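Local coordinates for uncharacterized protein (PDB 4Z48) that is of unknown function but has a LolA-like fold, and so may bind a lipid or lipoprotein in the bacterial envelope, at residues A[110-115]-A[119-124]; A[195-200]-A[222-227]; A[126-131]-A[175-180]; A[138-143]-A[170-175]. All blocks are in the same frame, centred on the assembly; numbering follows the deposited sequence.

Contact 1. Residues A[110-115]-A[119-124]; sequences KFASFM and LSNEDI
Phe114 lies against Ile124, its side chain passing through different environments outward. Its CB sits 3.4 Å from Leu119 O and also touches Leu119 CB. With CG anti to the backbone N (chi1 171°), the ring is carried over the Ile124 side chain. Ile124 CG1 stands 3.8 Å from the centre of the Phe114 ring, 11° off its normal, a CH-pi contact; it is the near neighbour of CG, CD1, CE1 and, loosely, CZ, while Ile124 CD1 faces CD2 and CE2. At the ring edge, 3.8 Å from Phe114 CD1, lies OD1 of Asn121, whose amide ND2 is hydrogen-bonded to Ser109 O. The ring is thus sandwiched between Ile124 CG1 and the CG methylene of its own neighbour Met115, a selenomethionine. Behind it the backbones are stitched together: Phe114 N gives to Leu119 O at 2.7 Å, Asn121 N to Ala112 O at 2.9 Å, and Glu122 N to Lys110 O at 2.8 Å. A hairpin-like loop results, with one bridge between Ser113 and Ser120. It lies in the connection from strand 101-104 to strand 133-143, with Met115 and Ile124 packed on strands 60-69 and 77-82, and Lys110 and Asn121 on strand 91-96.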
loop_
_atom_site.group_PDB
_atom_site.type_symbol
_atom_site.label_atom_id
_atom_site.label_comp_id
_atom_site.label_asym_id
_atom_site.label_seq_id
_atom_site.Cartn_x
_atom_site.Cartn_y
_atom_site.Cartn_z
ATOM N N LYS A 110 11.208 -2.958 -7.945
ATOM C CA LYS A 110 9.987 -2.472 -7.282
ATOM C C LYS A 110 8.707 -3.052 -7.935
ATOM O O LYS A 110 7.665 -3.071 -7.288
ATOM C CB LYS A 110 9.903 -0.922 -7.355
ATOM C CG LYS A 110 11.013 -0.161 -6.661
ATOM C CD LYS A 110 10.924 -0.150 -5.140
ATOM C CE LYS A 110 11.821 0.959 -4.660
ATOM N NZ LYS A 110 11.902 0.996 -3.192
ATOM N N PHE A 111 8.774 -3.486 -9.214
ATOM C CA PHE A 111 7.578 -3.960 -9.913
ATOM C C PHE A 111 7.339 -5.437 -9.736
ATOM O O PHE A 111 6.281 -5.907 -10.158
ATOM C CB PHE A 111 7.629 -3.661 -11.429
ATOM C CG PHE A 111 8.125 -2.304 -11.856
ATOM C CD1 PHE A 111 7.874 -1.172 -11.081
ATOM C CD2 PHE A 111 8.790 -2.143 -13.062
ATOM C CE1 PHE A 111 8.373 0.073 -11.464
ATOM C CE2 PHE A 111 9.237 -0.884 -13.474
ATOM C CZ PHE A 111 9.040 0.212 -12.670
ATOM N N ALA A 112 8.320 -6.166 -9.162
ATOM C CA ALA A 112 8.274 -7.590 -8.894
ATOM C C ALA A 112 7.289 -7.913 -7.774
ATOM O O ALA A 112 6.929 -7.054 -6.960
ATOM C CB ALA A 112 9.681 -8.107 -8.536
ATOM N N SER A 113 6.826 -9.161 -7.765
ATOM C CA SER A 113 5.908 -9.685 -6.778
ATOM C C SER A 113 6.435 -9.523 -5.362
ATOM O O SER A 113 7.623 -9.750 -5.116
ATOM C CB SER A 113 5.649 -11.162 -7.047
ATOM O OG SER A 113 4.708 -11.629 -6.094
ATOM N N PHE A 114 5.543 -9.176 -4.427
ATOM C CA PHE A 114 5.907 -9.099 -3.014
ATOM C C PHE A 114 5.543 -10.427 -2.357
ATOM O O PHE A 114 4.371 -10.712 -2.234
ATOM C CB PHE A 114 5.206 -7.908 -2.323
ATOM C CG PHE A 114 5.329 -7.825 -0.824
ATOM C CD1 PHE A 114 6.506 -7.371 -0.226
ATOM C CD2 PHE A 114 4.270 -8.214 0.002
ATOM C CE1 PHE A 114 6.599 -7.256 1.165
ATOM C CE2 PHE A 114 4.390 -8.166 1.392
ATOM C CZ PHE A 114 5.547 -7.680 1.966
HETATM N N MSE A 115 6.546 -11.259 -2.012
HETATM C CA MSE A 115 6.348 -12.538 -1.272
HETATM C C MSE A 115 5.403 -13.505 -1.982
HETATM O O MSE A 115 4.604 -14.204 -1.335
HETATM C CB MSE A 115 5.850 -12.241 0.147
HETATM C CG MSE A 115 6.816 -11.374 0.941
HETATM SE SE MSE A 115 8.412 -12.356 1.297
HETATM C CE MSE A 115 7.605 -13.608 2.656
ATOM N N LEU A 119 0.417 -8.551 -4.694
ATOM C CA LEU A 119 0.964 -7.207 -4.449
ATOM C C LEU A 119 2.385 -7.141 -5.025
ATOM O O LEU A 119 3.108 -8.142 -4.930
ATOM C CB LEU A 119 1.038 -6.960 -2.930
ATOM C CG LEU A 119 -0.211 -6.589 -2.149
ATOM C CD1 LEU A 119 -1.190 -7.756 -2.048
ATOM C CD2 LEU A 119 0.173 -6.261 -0.723
ATOM N N SER A 120 2.796 -5.990 -5.588
ATOM C CA SER A 120 4.158 -5.754 -6.041
ATOM C C SER A 120 4.924 -5.083 -4.921
ATOM O O SER A 120 4.291 -4.571 -4.008
ATOM C CB SER A 120 4.160 -4.872 -7.281
ATOM O OG SER A 120 3.601 -5.534 -8.403
ATOM N N ASN A 121 6.273 -5.035 -4.999
ATOM C CA ASN A 121 7.074 -4.340 -3.979
ATOM C C ASN A 121 6.690 -2.841 -3.888
ATOM O O ASN A 121 6.635 -2.277 -2.789
ATOM C CB ASN A 121 8.575 -4.481 -4.277
ATOM C CG ASN A 121 9.065 -5.890 -4.145
ATOM O OD1 ASN A 121 8.610 -6.635 -3.288
ATOM N ND2 ASN A 121 9.981 -6.289 -5.017
ATOM N N GLU A 122 6.349 -2.224 -5.022
ATOM C CA GLU A 122 5.965 -0.809 -5.023
ATOM C C GLU A 122 4.604 -0.575 -4.349
ATOM O O GLU A 122 4.400 0.503 -3.834
ATOM C CB GLU A 122 5.976 -0.201 -6.430
ATOM C CG GLU A 122 4.879 -0.683 -7.373
ATOM C CD GLU A 122 4.812 0.123 -8.663
ATOM O OE1 GLU A 122 4.746 1.373 -8.603
ATOM O OE2 GLU A 122 4.821 -0.509 -9.742
ATOM N N ASP A 123 3.723 -1.591 -4.300
ATOM C CA ASP A 123 2.416 -1.493 -3.652
ATOM C C ASP A 123 2.529 -1.347 -2.123
ATOM O O ASP A 123 1.565 -0.919 -1.486
ATOM C CB ASP A 123 1.551 -2.709 -3.999
ATOM C CG ASP A 123 1.191 -2.824 -5.467
ATOM O OD1 ASP A 123 1.129 -1.789 -6.148
ATOM O OD2 ASP A 123 0.932 -3.946 -5.922
ATOM N N ILE A 124 3.710 -1.694 -1.549
ATOM C CA ILE A 124 4.010 -1.659 -0.122
ATOM C C ILE A 124 4.423 -0.234 0.350
ATOM O O ILE A 124 4.361 0.034 1.537
ATOM C CB ILE A 124 5.078 -2.747 0.184
ATOM C CG1 ILE A 124 4.522 -4.179 -0.074
ATOM C CG2 ILE A 124 5.706 -2.634 1.554
ATOM C CD1 ILE A 124 3.134 -4.469 0.365
#

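Contact 2. Residues A[195-200]-A[222-227]; sequences FSRQEK and VIDWSN
The guanidinium of Arg197 meets two oxygens of the other strand, Asp224 OD1 and Trp225 O, and both approach it obliquely. It is turned 46° from the Asp224 carboxylate. The Trp225 ring, for its part, receives Ile223 CG2 from its own strand over one face, offset toward the rim. The link to Asp224 OD1 is one of charge attraction: Arg197 NH2 lies 3.8 Å from that oxygen, a long salt bridge in which the oxygen stands well out of the guanidinium plane and no N-H points at it. Arg197 is also paired within its strand, with NE 3.5 Å from Glu199 OE2 and again well out of plane. Two waters add directed bonds across the contact. One water accepts from Arg197 NH1 at 2.8 Å and donates to Asp224 OD1 at 2.7 Å; a second donates to Glu199 OE2 and to Trp225 O. A bend at chi3 (55°) turns the arginine so that NH1 meets the first water. Thr208 OG1 hydrogen-bonds both Arg197 NE and Glu199 OE2, and Gln209 binds Asp224 OD1; both belong to strand 204-214, which runs between the two segments and holds their CA atoms 9.0 Å apart at Arg197 and Asp224. The whole is a salt-bridge network, supplemented by water, that joins strands 189-201 and 219-230 over strand 204-214 on the surface of a LolA-like fold.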
loop_
_atom_site.group_PDB
_atom_site.type_symbol
_atom_site.label_atom_id
_atom_site.label_comp_id
_atom_site.label_asym_id
_atom_site.label_seq_id
_atom_site.Cartn_x
_atom_site.Cartn_y
_atom_site.Cartn_z
ATOM N N PHE A 195 -11.147 -3.150 -1.222
ATOM C CA PHE A 195 -10.893 -2.743 0.147
ATOM C C PHE A 195 -12.202 -3.153 0.857
ATOM O O PHE A 195 -13.126 -2.365 1.009
ATOM C CB PHE A 195 -10.527 -1.231 0.149
ATOM C CG PHE A 195 -9.344 -0.842 -0.729
ATOM C CD1 PHE A 195 -9.510 -0.621 -2.102
ATOM C CD2 PHE A 195 -8.088 -0.617 -0.175
ATOM C CE1 PHE A 195 -8.421 -0.254 -2.923
ATOM C CE2 PHE A 195 -7.003 -0.226 -0.990
ATOM C CZ PHE A 195 -7.172 -0.077 -2.364
ATOM N N SER A 196 -12.312 -4.457 1.139
ATOM C CA SER A 196 -13.510 -5.168 1.572
ATOM C C SER A 196 -13.940 -4.942 3.034
ATOM O O SER A 196 -15.019 -5.415 3.434
ATOM C CB SER A 196 -13.358 -6.661 1.303
ATOM O OG SER A 196 -12.145 -7.188 1.841
ATOM N N ARG A 197 -13.122 -4.251 3.827
ATOM C CA ARG A 197 -13.455 -3.959 5.222
ATOM C C ARG A 197 -12.750 -2.697 5.702
ATOM O O ARG A 197 -11.551 -2.533 5.504
ATOM C CB ARG A 197 -13.136 -5.135 6.163
ATOM C CG ARG A 197 -13.691 -4.916 7.597
ATOM C CD ARG A 197 -13.424 -6.092 8.537
ATOM N NE ARG A 197 -11.996 -6.460 8.610
ATOM C CZ ARG A 197 -11.549 -7.664 8.963
ATOM N NH1 ARG A 197 -12.398 -8.660 9.163
ATOM N NH2 ARG A 197 -10.238 -7.897 9.048
ATOM N N GLN A 198 -13.526 -1.808 6.345
ATOM C CA GLN A 198 -13.024 -0.602 6.953
ATOM C C GLN A 198 -13.485 -0.571 8.393
ATOM O O GLN A 198 -14.584 -1.036 8.718
ATOM C CB GLN A 198 -13.429 0.684 6.157
ATOM C CG GLN A 198 -14.939 0.890 5.983
ATOM C CD GLN A 198 -15.301 2.348 5.759
ATOM O OE1 GLN A 198 -14.483 3.170 5.296
ATOM N NE2 GLN A 198 -16.558 2.683 6.000
ATOM N N GLU A 199 -12.641 -0.053 9.275
ATOM C CA GLU A 199 -12.933 0.001 10.714
ATOM C C GLU A 199 -12.395 1.288 11.270
ATOM O O GLU A 199 -11.340 1.733 10.835
ATOM C CB GLU A 199 -12.289 -1.192 11.454
ATOM C CG GLU A 199 -12.958 -2.535 11.236
ATOM C CD GLU A 199 -12.211 -3.646 11.939
ATOM O OE1 GLU A 199 -12.433 -3.821 13.152
ATOM O OE2 GLU A 199 -11.354 -4.298 11.304
ATOM N N LYS A 200 -13.094 1.877 12.237
ATOM C CA LYS A 200 -12.608 3.112 12.836
ATOM C C LYS A 200 -11.756 2.683 14.028
ATOM O O LYS A 200 -12.280 2.134 15.005
ATOM C CB LYS A 200 -13.763 4.041 13.214
ATOM C CG LYS A 200 -13.354 5.466 13.432
ATOM C CD LYS A 200 -14.625 6.246 13.770
ATOM C CE LYS A 200 -14.393 7.700 14.023
ATOM N NZ LYS A 200 -15.694 8.399 14.232
ATOM N N VAL A 222 -5.775 -12.475 -0.474
ATOM C CA VAL A 222 -6.687 -11.883 0.517
ATOM C C VAL A 222 -5.859 -11.561 1.769
ATOM O O VAL A 222 -5.195 -12.438 2.287
ATOM C CB VAL A 222 -7.913 -12.781 0.817
ATOM C CG1 VAL A 222 -8.821 -12.148 1.877
ATOM C CG2 VAL A 222 -8.704 -13.074 -0.458
ATOM N N ILE A 223 -5.898 -10.307 2.245
ATOM C CA ILE A 223 -5.144 -9.942 3.446
ATOM C C ILE A 223 -6.109 -9.475 4.531
ATOM O O ILE A 223 -6.912 -8.557 4.296
ATOM C CB ILE A 223 -4.071 -8.832 3.172
ATOM C CG1 ILE A 223 -3.215 -9.125 1.908
ATOM C CG2 ILE A 223 -3.175 -8.671 4.426
ATOM C CD1 ILE A 223 -2.482 -7.875 1.420
ATOM N N ASP A 224 -5.945 -10.047 5.735
ATOM C CA ASP A 224 -6.732 -9.724 6.911
ATOM C C ASP A 224 -5.860 -9.117 7.950
ATOM O O ASP A 224 -4.942 -9.786 8.435
ATOM C CB ASP A 224 -7.421 -10.960 7.484
ATOM C CG ASP A 224 -8.597 -11.480 6.709
ATOM O OD1 ASP A 224 -9.674 -10.883 6.827
ATOM O OD2 ASP A 224 -8.496 -12.620 6.169
ATOM N N TRP A 225 -6.148 -7.859 8.319
ATOM C CA TRP A 225 -5.426 -7.184 9.382
ATOM C C TRP A 225 -6.218 -7.246 10.678
ATOM O O TRP A 225 -7.464 -7.084 10.696
ATOM C CB TRP A 225 -5.118 -5.719 9.066
ATOM C CG TRP A 225 -4.036 -5.484 8.053
ATOM C CD1 TRP A 225 -2.700 -5.322 8.289
ATOM C CD2 TRP A 225 -4.206 -5.424 6.637
ATOM N NE1 TRP A 225 -2.034 -5.096 7.106
ATOM C CE2 TRP A 225 -2.929 -5.188 6.069
ATOM C CE3 TRP A 225 -5.316 -5.541 5.782
ATOM C CZ2 TRP A 225 -2.734 -5.063 4.686
ATOM C CZ3 TRP A 225 -5.124 -5.379 4.406
ATOM C CH2 TRP A 225 -3.852 -5.132 3.875
ATOM N N SER A 226 -5.485 -7.383 11.782
ATOM C CA SER A 226 -6.090 -7.376 13.105
ATOM C C SER A 226 -5.087 -6.868 14.131
ATOM O O SER A 226 -3.924 -6.639 13.793
ATOM C CB SER A 226 -6.675 -8.740 13.469
ATOM O OG SER A 226 -5.737 -9.795 13.475
ATOM N N ASN A 227 -5.594 -6.540 15.345
ATOM C CA ASN A 227 -4.843 -5.979 16.472
ATOM C C ASN A 227 -4.119 -4.677 16.054
ATOM O O ASN A 227 -2.998 -4.398 16.516
ATOM C CB ASN A 227 -3.890 -7.002 17.064
ATOM C CG ASN A 227 -4.642 -8.197 17.616
ATOM O OD1 ASN A 227 -5.514 -8.065 18.459
ATOM N ND2 ASN A 227 -4.386 -9.362 17.086
HETATM O O HOH W 1 -11.635 -11.283 8.609
HETATM O O HOH W 2 -9.311 -5.628 12.467
#

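Contact 3. Residues A[126-131]-A[175-180]; sequences NLDDVD and LLRLRA
Arg177 drives its guanidinium edge-on into the carboxylate of Asp128, and the close part of the contact centres on this group. Asp128 OD1 is gripped twice, by Arg177 NH1 at 3.0 Å and by Arg177 NH2 at 3.1 Å, both from the same side of the carboxylate plane. That oxygen lies almost in the guanidinium plane, although the two flat groups are turned 44° from each other. Leu127 CG sits over one guanidinium face, toward the rim, 3.6 Å from Arg177 NH1, so the cation has carbon above it and an anion at its edge. Arg177 NH2 also bonds Gln168 OE1, which further fixes its rotation. The other part is looser. Asp128 OD2 has a weak bond to Arg177 NH1, at 3.3 Å, and the carboxylate belongs to a partly exposed residue, whereas the arginine is buried. The backbones stay well apart, 10.5 Å between the CA atoms of Leu127 and Arg177, a gap the extended arginine chain spans. On the loop, Asn126 OD1 accepts from Asp128 N in an Asx turn. The arrangement is a salt bridge between a loop and a sheet strand, here joining the 105-132 connection to strand 177-184 of the LolA-like fold.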
loop_
_atom_site.group_PDB
_atom_site.type_symbol
_atom_site.label_atom_id
_atom_site.label_comp_id
_atom_site.label_asym_id
_atom_site.label_seq_id
_atom_site.Cartn_x
_atom_site.Cartn_y
_atom_site.Cartn_z
ATOM N N ASN A 126 3.947 4.242 0.342
ATOM C CA ASN A 126 2.870 5.219 0.582
ATOM C C ASN A 126 1.864 5.214 -0.568
ATOM O O ASN A 126 2.220 5.514 -1.713
ATOM C CB ASN A 126 3.463 6.631 0.780
ATOM C CG ASN A 126 2.509 7.741 1.190
ATOM O OD1 ASN A 126 1.294 7.568 1.351
ATOM N ND2 ASN A 126 3.051 8.937 1.354
ATOM N N LEU A 127 0.613 4.833 -0.253
ATOM C CA LEU A 127 -0.490 4.761 -1.218
ATOM C C LEU A 127 -1.068 6.166 -1.527
ATOM O O LEU A 127 -1.746 6.322 -2.548
ATOM C CB LEU A 127 -1.597 3.806 -0.683
ATOM C CG LEU A 127 -2.842 3.479 -1.550
ATOM C CD1 LEU A 127 -2.482 2.927 -2.913
ATOM C CD2 LEU A 127 -3.749 2.490 -0.842
ATOM N N ASP A 128 -0.774 7.186 -0.682
ATOM C CA ASP A 128 -1.354 8.508 -0.871
ATOM C C ASP A 128 -0.301 9.638 -1.011
ATOM O O ASP A 128 -0.442 10.692 -0.381
ATOM C CB ASP A 128 -2.348 8.799 0.272
ATOM C CG ASP A 128 -3.605 7.939 0.216
ATOM O OD1 ASP A 128 -4.484 8.216 -0.640
ATOM O OD2 ASP A 128 -3.705 6.981 1.021
ATOM N N ASP A 129 0.712 9.439 -1.881
ATOM C CA ASP A 129 1.739 10.448 -2.183
ATOM C C ASP A 129 1.156 11.366 -3.270
ATOM O O ASP A 129 1.413 11.172 -4.459
ATOM C CB ASP A 129 3.048 9.766 -2.618
ATOM C CG ASP A 129 4.303 10.583 -2.351
ATOM O OD1 ASP A 129 4.345 11.762 -2.764
ATOM O OD2 ASP A 129 5.262 10.024 -1.769
ATOM N N VAL A 130 0.291 12.321 -2.836
ATOM C CA VAL A 130 -0.549 13.224 -3.631
ATOM C C VAL A 130 0.201 13.871 -4.826
ATOM O O VAL A 130 -0.344 13.901 -5.941
ATOM C CB VAL A 130 -1.246 14.306 -2.750
ATOM C CG1 VAL A 130 -1.906 15.385 -3.587
ATOM C CG2 VAL A 130 -2.288 13.673 -1.828
ATOM N N ASP A 131 1.428 14.360 -4.604
ATOM C CA ASP A 131 2.142 15.083 -5.660
ATOM C C ASP A 131 2.922 14.160 -6.631
ATOM O O ASP A 131 3.656 14.654 -7.493
ATOM C CB ASP A 131 3.048 16.165 -5.049
ATOM C CG ASP A 131 2.275 17.298 -4.373
ATOM O OD1 ASP A 131 1.335 17.847 -5.002
ATOM O OD2 ASP A 131 2.625 17.654 -3.230
ATOM N N LEU A 175 -13.642 8.622 3.098
ATOM C CA LEU A 175 -12.540 9.022 2.193
ATOM C C LEU A 175 -11.531 7.872 2.014
ATOM O O LEU A 175 -10.415 8.082 1.541
ATOM C CB LEU A 175 -11.863 10.360 2.614
ATOM C CG LEU A 175 -12.859 11.543 2.634
ATOM C CD1 LEU A 175 -12.226 12.836 3.172
ATOM C CD2 LEU A 175 -13.461 11.768 1.247
ATOM N N LEU A 176 -11.961 6.641 2.363
ATOM C CA LEU A 176 -11.164 5.445 2.137
ATOM C C LEU A 176 -11.540 4.862 0.797
ATOM O O LEU A 176 -12.703 4.924 0.434
ATOM C CB LEU A 176 -11.396 4.387 3.244
ATOM C CG LEU A 176 -10.824 4.703 4.631
ATOM C CD1 LEU A 176 -11.079 3.532 5.578
ATOM C CD2 LEU A 176 -9.324 5.034 4.566
ATOM N N ARG A 177 -10.587 4.215 0.104
ATOM C CA ARG A 177 -10.903 3.516 -1.147
ATOM C C ARG A 177 -11.814 2.326 -0.835
ATOM O O ARG A 177 -11.625 1.679 0.202
ATOM C CB ARG A 177 -9.607 2.975 -1.791
ATOM C CG ARG A 177 -8.644 4.059 -2.243
ATOM C CD ARG A 177 -7.232 3.513 -2.545
ATOM N NE ARG A 177 -6.433 4.606 -3.153
ATOM C CZ ARG A 177 -5.780 5.541 -2.459
ATOM N NH1 ARG A 177 -5.772 5.513 -1.131
ATOM N NH2 ARG A 177 -5.122 6.504 -3.088
ATOM N N LEU A 178 -12.769 2.041 -1.727
ATOM C CA LEU A 178 -13.619 0.872 -1.684
ATOM C C LEU A 178 -13.121 -0.131 -2.732
ATOM O O LEU A 178 -13.078 -1.322 -2.473
ATOM C CB LEU A 178 -15.088 1.265 -1.919
ATOM C CG LEU A 178 -16.130 0.156 -2.040
ATOM C CD1 LEU A 178 -16.373 -0.517 -0.716
ATOM C CD2 LEU A 178 -17.441 0.713 -2.543
ATOM N N ARG A 179 -12.665 0.357 -3.877
ATOM C CA ARG A 179 -12.214 -0.458 -4.981
ATOM C C ARG A 179 -11.232 0.359 -5.819
ATOM O O ARG A 179 -11.281 1.608 -5.816
ATOM C CB ARG A 179 -13.467 -0.895 -5.804
ATOM C CG ARG A 179 -13.247 -1.449 -7.217
ATOM C CD ARG A 179 -14.532 -1.970 -7.860
ATOM N NE ARG A 179 -15.446 -0.891 -8.266
ATOM C CZ ARG A 179 -16.436 -1.023 -9.148
ATOM N NH1 ARG A 179 -16.654 -2.189 -9.745
ATOM N NH2 ARG A 179 -17.214 0.009 -9.442
ATOM N N ALA A 180 -10.326 -0.327 -6.517
ATOM C CA ALA A 180 -9.439 0.340 -7.473
ATOM C C ALA A 180 -9.018 -0.617 -8.581
ATOM O O ALA A 180 -8.852 -1.827 -8.362
ATOM C CB ALA A 180 -8.224 0.964 -6.808
#

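Contact 4. Residues A[138-143]-A[170-175]; sequences QGEENV and VRKDTL
Glu140 and Lys172 reach one another through two differently shaped chains. The glutamate is extended beyond CG (chi2 176°), which brings its carboxylate to Lys172. The lysine instead bends twice, at chi2 (-137°, away from a staggered value) and again at chi3, and this crooked path swings its tip across the glutamate at about a right angle. The outcome is a salt bridge: Lys172 NZ donates to Glu140 OE1 at 2.8 Å. The ammonium approaches from above the carboxylate plane, 41° out of it. The second oxygen is more remote, with Glu140 OE2 3.6 Å from Lys172 NZ, so the grip is one-sided. Carbon takes part as well. Lys172 CE lies 3.2 Å from Glu140 OE1, and Lys172 CD is 3.7 Å from Glu140 CD, so the methylenes next to the ammonium run up against the acid group. No other side chains of the two segments meet, and the contact buries just 87 Å². The reason lies in the strand order. Strand 146-155 runs between the segments, hydrogen-bonded through its backbone to both, and Tyr149 on it touches Glu140 and Lys172 alike; the CA atoms of Glu140 and Val170 remain 9.0 Å apart. Lys172 itself stands where strand 163-171 gives way to a turn, in which Leu175 N bonds back to Arg171 O. This is a surface salt bridge that straddles a middle strand, between the outermost strand 133-143 and the end of the next strand but one of an antiparallel meander.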
loop_
_atom_site.group_PDB
_atom_site.type_symbol
_atom_site.label_atom_id
_atom_site.label_comp_id
_atom_site.label_asym_id
_atom_site.label_seq_id
_atom_site.Cartn_x
_atom_site.Cartn_y
_atom_site.Cartn_z
ATOM N N GLN A 138 -14.016 11.924 -11.977
ATOM C CA GLN A 138 -14.915 11.463 -13.044
ATOM C C GLN A 138 -16.369 11.523 -12.679
ATOM O O GLN A 138 -17.224 11.521 -13.562
ATOM C CB GLN A 138 -14.549 10.032 -13.480
ATOM C CG GLN A 138 -13.180 9.939 -14.144
ATOM C CD GLN A 138 -13.144 10.486 -15.558
ATOM O OE1 GLN A 138 -13.864 11.427 -15.928
ATOM N NE2 GLN A 138 -12.320 9.872 -16.381
ATOM N N GLY A 139 -16.642 11.606 -11.396
ATOM C CA GLY A 139 -18.001 11.721 -10.915
ATOM C C GLY A 139 -18.235 10.889 -9.685
ATOM O O GLY A 139 -17.334 10.738 -8.852
ATOM N N GLU A 140 -19.465 10.381 -9.562
ATOM C CA GLU A 140 -19.925 9.599 -8.419
ATOM C C GLU A 140 -20.733 8.408 -8.907
ATOM O O GLU A 140 -21.313 8.449 -9.990
ATOM C CB GLU A 140 -20.762 10.487 -7.461
ATOM C CG GLU A 140 -19.935 11.526 -6.712
ATOM C CD GLU A 140 -20.694 12.502 -5.834
ATOM O OE1 GLU A 140 -21.740 12.108 -5.267
ATOM O OE2 GLU A 140 -20.223 13.654 -5.687
ATOM N N GLU A 141 -20.755 7.346 -8.110
ATOM C CA GLU A 141 -21.446 6.093 -8.410
ATOM C C GLU A 141 -21.755 5.362 -7.122
ATOM O O GLU A 141 -20.923 5.351 -6.207
ATOM C CB GLU A 141 -20.532 5.216 -9.297
ATOM C CG GLU A 141 -21.181 3.985 -9.915
ATOM C CD GLU A 141 -20.298 3.146 -10.822
ATOM O OE1 GLU A 141 -19.072 3.401 -10.890
ATOM O OE2 GLU A 141 -20.840 2.217 -11.463
ATOM N N ASN A 142 -22.921 4.719 -7.059
ATOM C CA ASN A 142 -23.284 3.898 -5.903
ATOM C C ASN A 142 -22.778 2.481 -6.186
ATOM O O ASN A 142 -23.221 1.853 -7.157
ATOM C CB ASN A 142 -24.780 3.948 -5.640
ATOM C CG ASN A 142 -25.182 3.286 -4.346
ATOM O OD1 ASN A 142 -25.326 2.063 -4.272
ATOM N ND2 ASN A 142 -25.363 4.084 -3.301
ATOM N N VAL A 143 -21.798 2.011 -5.388
ATOM C CA VAL A 143 -21.147 0.701 -5.565
ATOM C C VAL A 143 -21.570 -0.225 -4.406
ATOM O O VAL A 143 -21.124 -0.056 -3.264
ATOM C CB VAL A 143 -19.600 0.836 -5.702
ATOM C CG1 VAL A 143 -18.936 -0.521 -5.941
ATOM C CG2 VAL A 143 -19.223 1.815 -6.815
ATOM N N VAL A 170 -13.829 5.942 -4.236
ATOM C CA VAL A 170 -13.547 6.447 -2.887
ATOM C C VAL A 170 -14.843 6.717 -2.110
ATOM O O VAL A 170 -15.687 7.476 -2.568
ATOM C CB VAL A 170 -12.662 7.727 -2.979
ATOM C CG1 VAL A 170 -12.346 8.295 -1.592
ATOM C CG2 VAL A 170 -11.371 7.459 -3.769
ATOM N N ARG A 171 -14.976 6.114 -0.911
ATOM C CA ARG A 171 -16.163 6.318 -0.064
ATOM C C ARG A 171 -16.297 7.762 0.302
ATOM O O ARG A 171 -15.327 8.366 0.765
ATOM C CB ARG A 171 -16.088 5.483 1.211
ATOM C CG ARG A 171 -16.022 3.997 0.976
ATOM C CD ARG A 171 -15.626 3.332 2.259
ATOM N NE ARG A 171 -15.966 1.909 2.304
ATOM C CZ ARG A 171 -17.108 1.429 2.790
ATOM N NH1 ARG A 171 -18.042 2.256 3.255
ATOM N NH2 ARG A 171 -17.332 0.119 2.800
ATOM N N LYS A 172 -17.487 8.349 0.041
ATOM C CA LYS A 172 -17.730 9.759 0.326
ATOM C C LYS A 172 -17.661 10.069 1.826
ATOM O O LYS A 172 -17.181 11.133 2.209
ATOM C CB LYS A 172 -19.091 10.211 -0.246
ATOM C CG LYS A 172 -19.117 10.204 -1.768
ATOM C CD LYS A 172 -19.800 11.450 -2.349
ATOM C CE LYS A 172 -21.294 11.496 -2.178
ATOM N NZ LYS A 172 -21.813 12.833 -2.572
ATOM N N ASP A 173 -18.090 9.136 2.667
ATOM C CA ASP A 173 -18.150 9.342 4.110
ATOM C C ASP A 173 -16.796 9.234 4.820
ATOM O O ASP A 173 -16.507 10.072 5.680
ATOM C CB ASP A 173 -19.169 8.388 4.773
ATOM C CG ASP A 173 -19.155 6.921 4.373
ATOM O OD1 ASP A 173 -18.438 6.568 3.401
ATOM O OD2 ASP A 173 -19.900 6.131 4.997
ATOM N N THR A 174 -16.005 8.193 4.534
ATOM C CA THR A 174 -14.741 7.996 5.245
ATOM C C THR A 174 -13.501 8.450 4.423
ATOM O O THR A 174 -12.422 8.587 4.993
ATOM C CB THR A 174 -14.616 6.526 5.627
ATOM O OG1 THR A 174 -14.460 5.744 4.438
ATOM C CG2 THR A 174 -15.803 6.040 6.462
ATOM N N LEU A 175 -13.642 8.622 3.098
ATOM C CA LEU A 175 -12.540 9.022 2.193
ATOM C C LEU A 175 -11.531 7.872 2.014
ATOM O O LEU A 175 -10.415 8.082 1.541
ATOM C CB LEU A 175 -11.863 10.360 2.614
ATOM C CG LEU A 175 -12.859 11.543 2.634
ATOM C CD1 LEU A 175 -12.226 12.836 3.172
ATOM C CD2 LEU A 175 -13.461 11.768 1.247
#

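Overall arrangement
Contacts 2, 3 and 4 are linked through neighbouring strands, 189-201, 177-184 and 163-171. Contacts 3 and 4 share Leu175, and their centres lie about 12 Å apart; Leu176 O and Arg171 N, 2.9 Å from each other, are probably hydrogen-bonded. Contact 2 joins them from the next strand, where Phe195 N stands 2.9 Å from Leu178 O, and Gln198 OE1 lies 2.7 Å from Thr174 OG1 of contact 4. Contact 1 belongs to the long loop whose continuation supplies residues 126-131 of contact 3. It meets contact 2 through Leu119 CD1 and Ile223 CD1, 3.7 Å apart, but its centre is about 27 Å from that of contact 4. No ligand or defined active site marks them.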